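Local coordinates for lipid II:glycine glycyltransferase (Staphylococcus aureus, PDB 6SNR), which probably attaches the first glycine of the pentaglycine interpeptide bridge to the lysine side chain of lipid II, using glycyl-tRNA as donor, at residues 55-60 / 94-99. Numbering follows the deposited sequence.
Sequences AQLLFK and KEIAKA
Helix-on-sheet packing in an α/β domain of this FemABX-family enzyme brings Phe59 and Leu57, from strand 50-61, an inner strand of a mixed sheet, flanked by 39-47 and 68-78, against Ile96 and Ala97 near the C-terminal end of helix 83-99. The two short segments run nearly parallel, their axes 12° apart and 10.6 Å from each other at closest approach. Leu57 and Phe59 stand two residues apart and so send their side chains from the same face of the strand toward the helix, while Gln56 and Leu58 extend from the other face, where helix 27-33 packs. Ile96, branched at CB, suits the meeting point because a single methyl serves both strand residues: with CG2 anti to the backbone N, this methyl lies 4.1 Å from Leu57 CD2 and 3.7 Å from Phe59 CZ. The Phe59 and Ile96 side chains cross at about a right angle, and CG2 approaches the ring obliquely. Tyr39 of the adjacent strand 39-47 also meets this ring, and Ile43 of that strand touches Ile96. No hydrogen bond joins the segments, as befits a wholly apolar contact. At Ala97 the small side chain lets the ring come close to the helix backbone, its edge carbon CE1 lying 3.8 Å from Ala97 CA.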
loop_
_atom_site.group_PDB
_atom_site.type_symbol
_atom_site.label_atom_id
_atom_site.label_comp_id
_atom_site.label_asym_id
_atom_site.label_seq_id
_atom_site.Cartn_x
_atom_site.Cartn_y
_atom_site.Cartn_z
ATOM N N ALA A 55 4.922 18.650 13.424
ATOM C CA ALA A 55 5.406 18.567 12.053
ATOM C C ALA A 55 6.847 18.112 12.038
ATOM O O ALA A 55 7.649 18.454 12.914
ATOM C CB ALA A 55 5.212 19.906 11.337
ATOM N N GLN A 56 7.171 17.286 11.065
ATOM C CA GLN A 56 8.488 16.869 10.764
ATOM C C GLN A 56 8.938 17.547 9.460
ATOM O O GLN A 56 8.305 17.421 8.419
ATOM C CB GLN A 56 8.514 15.356 10.570
ATOM C CG GLN A 56 9.849 14.837 10.267
ATOM C CD GLN A 56 9.885 13.350 10.400
ATOM O OE1 GLN A 56 9.396 12.615 9.524
ATOM N NE2 GLN A 56 10.421 12.901 11.497
ATOM N N LEU A 57 9.990 18.323 9.561
ATOM C CA LEU A 57 10.558 19.119 8.457
ATOM C C LEU A 57 11.730 18.410 7.890
ATOM O O LEU A 57 12.657 18.001 8.632
ATOM C CB LEU A 57 11.020 20.511 9.009
ATOM C CG LEU A 57 9.990 21.553 9.419
ATOM C CD1 LEU A 57 8.910 21.128 10.368
ATOM C CD2 LEU A 57 10.757 22.763 9.992
ATOM N N LEU A 58 11.774 18.226 6.572
ATOM C CA LEU A 58 12.904 17.654 5.920
ATOM C C LEU A 58 13.576 18.756 5.129
ATOM O O LEU A 58 12.940 19.466 4.354
ATOM C CB LEU A 58 12.512 16.521 4.954
ATOM C CG LEU A 58 11.939 15.298 5.686
ATOM C CD1 LEU A 58 11.405 14.250 4.692
ATOM C CD2 LEU A 58 13.004 14.678 6.554
ATOM N N PHE A 59 14.879 18.838 5.285
ATOM C CA PHE A 59 15.711 19.786 4.512
ATOM C C PHE A 59 16.677 19.123 3.563
ATOM O O PHE A 59 17.306 18.097 3.897
ATOM C CB PHE A 59 16.555 20.649 5.528
ATOM C CG PHE A 59 15.740 21.570 6.339
ATOM C CD1 PHE A 59 15.474 22.854 5.946
ATOM C CD2 PHE A 59 15.245 21.193 7.581
ATOM C CE1 PHE A 59 14.710 23.699 6.709
ATOM C CE2 PHE A 59 14.474 22.026 8.331
ATOM C CZ PHE A 59 14.187 23.305 7.923
ATOM N N LYS A 60 16.902 19.772 2.400
ATOM C CA LYS A 60 17.885 19.275 1.465
ATOM C C LYS A 60 18.469 20.467 0.732
ATOM O O LYS A 60 17.743 21.339 0.320
ATOM C CB LYS A 60 17.320 18.282 0.466
ATOM C CG LYS A 60 18.358 17.601 -0.428
ATOM C CD LYS A 60 17.756 16.492 -1.257
ATOM C CE LYS A 60 18.708 15.981 -2.318
ATOM N NZ LYS A 60 18.164 14.764 -3.009
ATOM N N LYS A 94 9.104 28.630 10.432
ATOM C CA LYS A 94 9.820 29.767 9.856
ATOM C C LYS A 94 11.127 30.009 10.594
ATOM O O LYS A 94 12.119 30.238 9.999
ATOM C CB LYS A 94 8.961 31.025 9.923
ATOM C CG LYS A 94 7.883 31.114 8.861
ATOM C CD LYS A 94 6.866 32.190 9.159
ATOM C CE LYS A 94 7.559 33.544 9.219
ATOM N NZ LYS A 94 6.533 34.575 9.052
ATOM N N GLU A 95 11.108 29.896 11.919
ATOM C CA GLU A 95 12.364 30.045 12.689
ATOM C C GLU A 95 13.463 29.054 12.239
ATOM O O GLU A 95 14.640 29.380 11.989
ATOM C CB GLU A 95 12.102 29.844 14.185
ATOM C CG GLU A 95 11.195 30.824 14.877
ATOM C CD GLU A 95 11.321 30.799 16.403
ATOM O OE1 GLU A 95 12.214 30.100 16.946
ATOM O OE2 GLU A 95 10.515 31.502 17.051
ATOM N N ILE A 96 13.087 27.774 12.152
ATOM C CA ILE A 96 14.037 26.757 11.782
ATOM C C ILE A 96 14.490 26.947 10.324
ATOM O O ILE A 96 15.659 26.881 9.990
ATOM C CB ILE A 96 13.405 25.372 11.997
ATOM C CG1 ILE A 96 13.118 25.141 13.462
ATOM C CG2 ILE A 96 14.297 24.271 11.455
ATOM C CD1 ILE A 96 12.375 23.854 13.746
ATOM N N ALA A 97 13.518 27.132 9.423
ATOM C CA ALA A 97 13.802 27.204 8.000
ATOM C C ALA A 97 14.701 28.393 7.634
ATOM O O ALA A 97 15.534 28.262 6.793
ATOM C CB ALA A 97 12.489 27.242 7.214
ATOM N N LYS A 98 14.518 29.525 8.288
ATOM C CA LYS A 98 15.361 30.689 7.999
ATOM C C LYS A 98 16.798 30.384 8.419
ATOM O O LYS A 98 17.752 30.709 7.708
ATOM C CB LYS A 98 14.804 31.927 8.692
ATOM C CG LYS A 98 13.551 32.460 8.038
ATOM C CD LYS A 98 12.912 33.516 8.935
ATOM C CE LYS A 98 11.747 34.212 8.273
ATOM N NZ LYS A 98 12.143 35.159 7.200
ATOM N N ALA A 99 16.950 29.719 9.565
ATOM C CA ALA A 99 18.272 29.298 10.027
ATOM C C ALA A 99 18.946 28.286 9.113
ATOM O O ALA A 99 20.168 28.216 9.079
ATOM C CB ALA A 99 18.178 28.773 11.450
#